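Local coordinates for protein putative aminopeptidase (Leishmania major, PDB 5NTH) that probably works as a manganese-dependent M17 leucyl aminopeptidase that trims amino acids from peptide N-termini, and binds the inhibitor actinonin at a two-manganese site, at residues 129-134 against 177-182; 159-164 against 215-220; 167-170 against 175-178. All coordinates share one frame; numbering follows the deposited sequence.

Interaction 1. Residues 129-134 against 177-182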
# COMPACT_ATOMS: atom_id res chain seq x y z
N GLY A 129 -2.04 -15.05 -38.30
CA GLY A 129 -0.69 -14.58 -37.96
C GLY A 129 0.38 -14.80 -39.02
O GLY A 129 1.44 -14.16 -38.98
N SER A 130 0.10 -15.74 -39.94
CA SER A 130 1.02 -16.13 -41.01
C SER A 130 0.55 -15.67 -42.39
O SER A 130 1.15 -16.03 -43.39
CB SER A 130 1.19 -17.66 -40.98
OG SER A 130 -0.07 -18.25 -40.73
N VAL A 131 -0.50 -14.87 -42.45
CA VAL A 131 -1.03 -14.40 -43.72
C VAL A 131 -0.24 -13.16 -44.13
O VAL A 131 -0.13 -12.20 -43.37
CB VAL A 131 -2.54 -14.10 -43.62
CG1 VAL A 131 -3.09 -13.50 -44.89
CG2 VAL A 131 -3.30 -15.37 -43.30
N GLU A 132 0.28 -13.18 -45.34
CA GLU A 132 1.14 -12.09 -45.83
C GLU A 132 0.33 -11.02 -46.53
O GLU A 132 -0.82 -11.25 -46.91
CB GLU A 132 2.19 -12.62 -46.79
CG GLU A 132 3.39 -13.27 -46.12
CD GLU A 132 4.18 -14.12 -47.13
OE1 GLU A 132 5.25 -13.69 -47.61
OE2 GLU A 132 3.69 -15.22 -47.47
N GLU A 133 0.95 -9.86 -46.69
CA GLU A 133 0.31 -8.68 -47.27
C GLU A 133 -0.43 -9.04 -48.55
O GLU A 133 0.05 -9.85 -49.33
CB GLU A 133 1.34 -7.56 -47.55
CG GLU A 133 0.81 -6.41 -48.43
CD GLU A 133 1.19 -5.02 -47.91
OE1 GLU A 133 0.43 -4.46 -47.08
OE2 GLU A 133 2.24 -4.49 -48.34
N GLY A 134 -1.61 -8.47 -48.73
CA GLY A 134 -2.43 -8.75 -49.89
C GLY A 134 -3.03 -10.14 -50.04
O GLY A 134 -3.73 -10.37 -51.00
N GLN A 177 -5.00 -2.72 -43.38
CA GLN A 177 -5.94 -3.77 -43.79
C GLN A 177 -5.28 -4.51 -44.95
O GLN A 177 -5.64 -4.37 -46.12
CB GLN A 177 -7.30 -3.18 -44.18
CG GLN A 177 -8.13 -2.82 -42.96
CD GLN A 177 -9.62 -2.76 -43.26
OE1 GLN A 177 -10.04 -2.17 -44.26
NE2 GLN A 177 -10.43 -3.37 -42.38
N ALA A 178 -4.25 -5.25 -44.57
CA ALA A 178 -3.25 -5.78 -45.47
C ALA A 178 -3.74 -7.07 -46.05
O ALA A 178 -3.44 -7.39 -47.19
CB ALA A 178 -1.94 -6.02 -44.73
N MET A 179 -4.49 -7.80 -45.25
CA MET A 179 -4.93 -9.12 -45.60
C MET A 179 -6.45 -9.11 -45.70
O MET A 179 -7.08 -8.06 -45.72
CB MET A 179 -4.45 -10.08 -44.52
CG MET A 179 -5.17 -9.90 -43.20
SD MET A 179 -5.17 -11.40 -42.26
CE MET A 179 -6.51 -12.34 -42.96
N SER A 180 -7.05 -10.29 -45.75
CA SER A 180 -8.46 -10.39 -45.99
C SER A 180 -8.99 -11.74 -45.62
O SER A 180 -8.35 -12.74 -45.91
CB SER A 180 -8.72 -10.16 -47.47
OG SER A 180 -10.07 -9.89 -47.60
N LEU A 181 -10.18 -11.78 -45.03
CA LEU A 181 -10.79 -13.05 -44.60
C LEU A 181 -12.01 -13.35 -45.43
O LEU A 181 -12.85 -12.50 -45.60
CB LEU A 181 -11.20 -13.03 -43.14
CG LEU A 181 -10.07 -12.87 -42.13
CD1 LEU A 181 -9.77 -11.39 -41.96
CD2 LEU A 181 -10.46 -13.47 -40.80
N ASN A 182 -12.08 -14.58 -45.94
CA ASN A 182 -13.18 -15.04 -46.80
C ASN A 182 -13.94 -16.17 -46.07
O ASN A 182 -13.42 -17.28 -45.91
CB ASN A 182 -12.60 -15.50 -48.13
CG ASN A 182 -13.67 -16.02 -49.09
OD1 ASN A 182 -13.69 -17.21 -49.43
ND2 ASN A 182 -14.59 -15.12 -49.51
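The carboxylate of Glu-133 and the peptide carbonyl of Ala-178 are the flat groups where 129-134 meets 177-182. From the carboxylate, OE1 meets the methyl CB of Ala-178 at 3.7 Å, a polar-to-apolar touch. The carbonyl receives the one hydrogen bond of the contact: Gly-134 N donates to Ala-178 O over 2.6 Å. This donor stands 34° out of the carbonyl plane, and the bond is bent at the hydrogen, with an N-H...O angle of 140°. The chain turns at Gly-134, whose phi is positive.

Beside this hydrogen bond lies an apolar pair. Val-131 and Met-179 lay their side chains across each other at about a right angle. CG1 of Val-131, set anti to the backbone N (chi1 175°), meets Met-179 CB at 3.7 Å and Met-179 SD at 4.0 Å. The Met-179 chain leaves with CG between its backbone N and carbonyl carbon and bends at chi3, which brings CE round to 4.1 Å from Val-131 CG1. Leu-137 touches both side chains, and Pro-160 adds a further wall to Met-179.

The segments lead into adjacent parallel strands, 137-142 and 181-185, of the N-terminal domain sheet, and Ser-180 already bonds through its backbone to Leu-137. The contact therefore joins the loop after helix 117-127 to the run-in of strand 181-185, at the surface and away from the manganese ions. Glu-133 and Gly-134 are exposed whereas Met-179 is buried, so the chemistry is divided: one backbone hydrogen bond ties the outer side, while valine and methionine contribute apolar packing on the inner side, with no ion pair between the segments.

Interaction 2. Residues 159-164 against 215-220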
# COMPACT_ATOMS: atom_id res chain seq x y z
N ALA A 159 -9.86 -10.60 -36.62
CA ALA A 159 -8.93 -10.23 -37.65
C ALA A 159 -7.87 -9.37 -37.05
O ALA A 159 -8.11 -8.72 -36.05
CB ALA A 159 -9.65 -9.45 -38.74
N PRO A 160 -6.70 -9.31 -37.70
CA PRO A 160 -5.71 -8.32 -37.25
C PRO A 160 -6.30 -6.91 -37.26
O PRO A 160 -7.00 -6.55 -38.21
CB PRO A 160 -4.54 -8.46 -38.26
CG PRO A 160 -4.88 -9.61 -39.16
CD PRO A 160 -6.35 -9.94 -38.99
N HIS A 161 -5.99 -6.13 -36.23
CA HIS A 161 -6.69 -4.85 -35.99
C HIS A 161 -6.25 -3.77 -36.95
O HIS A 161 -5.10 -3.71 -37.29
CB HIS A 161 -6.49 -4.38 -34.55
CG HIS A 161 -7.12 -5.28 -33.54
ND1 HIS A 161 -7.68 -4.82 -32.37
CD2 HIS A 161 -7.32 -6.62 -33.54
CE1 HIS A 161 -8.18 -5.83 -31.70
NE2 HIS A 161 -7.97 -6.94 -32.38
N SER A 162 -7.18 -2.92 -37.36
CA SER A 162 -6.89 -1.88 -38.34
C SER A 162 -6.10 -0.71 -37.81
O SER A 162 -5.41 -0.06 -38.58
CB SER A 162 -8.17 -1.39 -39.01
OG SER A 162 -8.93 -0.53 -38.19
N TYR A 163 -6.24 -0.40 -36.52
CA TYR A 163 -5.42 0.63 -35.90
C TYR A 163 -4.06 0.06 -35.56
O TYR A 163 -3.95 -0.89 -34.74
CB TYR A 163 -6.03 1.24 -34.62
CG TYR A 163 -5.14 2.35 -34.07
CD1 TYR A 163 -5.27 3.64 -34.54
CD2 TYR A 163 -4.13 2.09 -33.13
CE1 TYR A 163 -4.43 4.65 -34.09
CE2 TYR A 163 -3.30 3.12 -32.65
CZ TYR A 163 -3.46 4.40 -33.15
OH TYR A 163 -2.67 5.47 -32.73
N THR A 164 -3.03 0.66 -36.16
CA THR A 164 -1.62 0.40 -35.81
C THR A 164 -0.75 1.60 -36.20
O THR A 164 -1.12 2.38 -37.08
CB THR A 164 -1.12 -0.93 -36.45
OG1 THR A 164 0.12 -1.34 -35.88
CG2 THR A 164 -0.97 -0.78 -37.93
N LEU A 215 -15.27 -1.25 -37.15
CA LEU A 215 -15.21 0.19 -36.90
C LEU A 215 -15.16 0.39 -35.38
O LEU A 215 -14.43 1.23 -34.87
CB LEU A 215 -16.41 0.91 -37.48
CG LEU A 215 -16.49 2.39 -37.14
CD1 LEU A 215 -15.16 3.11 -37.32
CD2 LEU A 215 -17.54 3.07 -37.98
N CYS A 216 -15.90 -0.42 -34.67
CA CYS A 216 -15.91 -0.35 -33.24
C CYS A 216 -14.53 -0.65 -32.65
O CYS A 216 -14.06 0.10 -31.79
CB CYS A 216 -16.97 -1.27 -32.67
SG CYS A 216 -17.11 -1.05 -30.92
N GLN A 217 -13.88 -1.70 -33.11
CA GLN A 217 -12.51 -1.99 -32.65
C GLN A 217 -11.54 -0.83 -32.96
O GLN A 217 -10.63 -0.59 -32.18
CB GLN A 217 -11.97 -3.27 -33.26
CG GLN A 217 -12.72 -4.54 -32.89
CD GLN A 217 -12.12 -5.77 -33.59
OE1 GLN A 217 -12.20 -5.87 -34.79
NE2 GLN A 217 -11.52 -6.69 -32.83
N ARG A 218 -11.75 -0.11 -34.06
CA ARG A 218 -10.88 0.98 -34.45
C ARG A 218 -11.02 2.17 -33.55
O ARG A 218 -10.05 2.67 -33.04
CB ARG A 218 -11.19 1.42 -35.87
CG ARG A 218 -10.27 2.52 -36.38
CD ARG A 218 -10.24 2.57 -37.89
NE ARG A 218 -9.36 3.62 -38.41
CZ ARG A 218 -8.03 3.56 -38.47
NH1 ARG A 218 -7.34 2.50 -38.01
NH2 ARG A 218 -7.36 4.57 -39.00
N LEU A 219 -12.24 2.63 -33.37
CA LEU A 219 -12.51 3.76 -32.48
C LEU A 219 -12.00 3.49 -31.07
O LEU A 219 -11.30 4.32 -30.49
CB LEU A 219 -13.99 4.09 -32.50
CG LEU A 219 -14.56 4.55 -33.84
CD1 LEU A 219 -16.06 4.76 -33.69
CD2 LEU A 219 -13.91 5.82 -34.38
N VAL A 220 -12.27 2.30 -30.55
CA VAL A 220 -11.84 1.94 -29.19
C VAL A 220 -10.33 1.93 -29.08
O VAL A 220 -9.77 2.60 -28.23
CB VAL A 220 -12.44 0.59 -28.75
CG1 VAL A 220 -11.80 0.08 -27.48
CG2 VAL A 220 -13.93 0.74 -28.50
O HOH W 1 -10.03 -6.60 -36.41
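Tyr-163 and Arg-218 bring the loop 159-164 closest to helix 203-221, their CA atoms 5.7 Å apart, while His-161 and Gln-217 stand at 7.3 Å between CA atoms. The Arg-218 chain runs extended from CG to NE along the Ser-162 hydroxyl: CD lies 3.4 Å from Ser-162 OG, and NH1 gives OG a weak, bent hydrogen bond of 3.4 Å (142° at the hydrogen). Tyr-163 CA sits at the guanidinium edge, 3.4 Å from Arg-218 NH1. Firmer partners hold this group: Tyr-174 O takes NH1, and Ala-173 O and Thr-24 OG1 take NH2.

Gln-217 CD lies over one face of the His-161 imidazole, the amide and ring planes 49° apart. Gln-217 NE2 donates to Arg-157 O and Ala-523 O, and His-161 ND1 is hydrogen-bonded to Asp-221. A water donates to both Ala-159 O (2.9 Å) and Gln-217 OE1 (2.8 Å).

The contact thus joins a loop of the N-terminal region to helix 203-221 of the catalytic region, largely through polar groups. With several carbonyls and hydroxyls round its guanidinium, buried Arg-218 probably keeps its positive charge, and it links the loop, helix 12-26 and the 173-174 backbone.

Interaction 3. Residues 167-170 against 175-178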
# COMPACT_ATOMS: atom_id res chain seq x y z
N ALA A 167 5.83 0.33 -37.97
CA ALA A 167 6.49 0.36 -39.26
C ALA A 167 5.95 1.43 -40.21
O ALA A 167 5.65 1.15 -41.36
CB ALA A 167 6.35 -1.00 -39.89
N GLY A 168 5.77 2.65 -39.70
CA GLY A 168 5.40 3.77 -40.54
C GLY A 168 3.92 3.99 -40.77
O GLY A 168 3.57 5.01 -41.36
N GLN A 169 3.04 3.11 -40.28
CA GLN A 169 1.60 3.29 -40.54
C GLN A 169 1.05 4.68 -40.18
O GLN A 169 -0.01 5.06 -40.67
CB GLN A 169 0.74 2.24 -39.81
CG GLN A 169 0.67 0.85 -40.38
CD GLN A 169 0.74 0.80 -41.88
OE1 GLN A 169 1.84 0.69 -42.43
NE2 GLN A 169 -0.41 0.87 -42.55
N ALA A 170 1.73 5.42 -39.30
CA ALA A 170 1.33 6.78 -38.95
C ALA A 170 1.15 7.64 -40.20
O ALA A 170 0.22 8.45 -40.26
CB ALA A 170 2.35 7.40 -38.02
N MET A 175 -3.87 3.14 -40.33
CA MET A 175 -4.85 2.22 -40.87
C MET A 175 -4.17 1.15 -41.68
O MET A 175 -3.58 1.44 -42.69
CB MET A 175 -5.77 2.97 -41.81
CG MET A 175 -6.74 2.10 -42.58
SD MET A 175 -7.94 1.39 -41.44
CE MET A 175 -9.28 1.03 -42.60
N LYS A 176 -4.31 -0.10 -41.24
CA LYS A 176 -3.76 -1.24 -41.94
C LYS A 176 -4.83 -2.30 -42.14
O LYS A 176 -5.47 -2.72 -41.20
CB LYS A 176 -2.62 -1.81 -41.14
CG LYS A 176 -1.79 -2.86 -41.84
CD LYS A 176 -0.70 -3.33 -40.88
CE LYS A 176 -0.27 -4.76 -41.10
NZ LYS A 176 0.98 -4.83 -41.90
N GLN A 177 -5.00 -2.72 -43.38
CA GLN A 177 -5.94 -3.77 -43.79
C GLN A 177 -5.28 -4.51 -44.95
O GLN A 177 -5.64 -4.37 -46.12
CB GLN A 177 -7.30 -3.18 -44.18
CG GLN A 177 -8.13 -2.82 -42.96
CD GLN A 177 -9.62 -2.76 -43.26
OE1 GLN A 177 -10.04 -2.17 -44.26
NE2 GLN A 177 -10.43 -3.37 -42.38
N ALA A 178 -4.25 -5.25 -44.57
CA ALA A 178 -3.25 -5.78 -45.47
C ALA A 178 -3.74 -7.07 -46.05
O ALA A 178 -3.44 -7.39 -47.19
CB ALA A 178 -1.94 -6.02 -44.73
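Gln-169, Met-175 and Lys-176 close a short loop-to-loop contact in the connection between helix 148-156 and strand 181-185, where Gln-169 and Ala-170 lie in a 3-10 turn facing an irregular, extended run at 175-178. Gln-169 has the most surface buried. Its side chain starts beside its own backbone N (chi1 -77°) and bends at chi2 (-33°), carrying the amide toward the other segment. There NE2 is the atom that touches, donating a hydrogen bond to Met-175 O. The bond is weak, 3.2 Å long with only 135° at the hydrogen.

Met-175 takes part through its backbone carbonyl, because its CB points away from the 3-10 turn. The thioether chain packs elsewhere, so the backbone serves Gln-169 while the side chain lies on the loops of Phe-28 and Ser-162 and on Arg-218 of helix 203-221.

Lys-176 meets the same amide with its aliphatic root, the two side chains lying at about a right angle. Thr-164 also touches Gln-169, and Ser-162 pairs with Lys-176 through the backbone. On the same segment as Gln-169, Ala-167 N is hydrogen-bonded to Asp-476 of the second subunit and Ala-170 packs on Val-375 of that subunit, which puts this surface patch at a subunit boundary. The lysine stem passes the amide with Lys-176 CB 3.7 Å and Lys-176 CG 4.0 Å from Gln-169 NE2.

Overall arrangement
Along the chain the segments come in the order 129-134, 159-164, 167-170, 175-178, 177-182 and 215-220. Interaction 3 is nested within the loop closed by interaction 2, whereas interactions 1 and 2 interlock. The centres of interactions 1 and 2 lie about 15 Å apart, those of interactions 1 and 3 about 13 Å, and those of interactions 2 and 3 about 11 Å. Interactions 1 and 3 share Gln-177 and Ala-178; Leu-181 CD1 packs on Ala-159 CB at 3.8 Å, and Thr-164 O lies 3.3 Å from Gln-169 CB. Together they join the N-terminal domain sheet, through the long connection before strand 181-185, to helix 203-221, with interactions 2 and 3 also touching the second subunit.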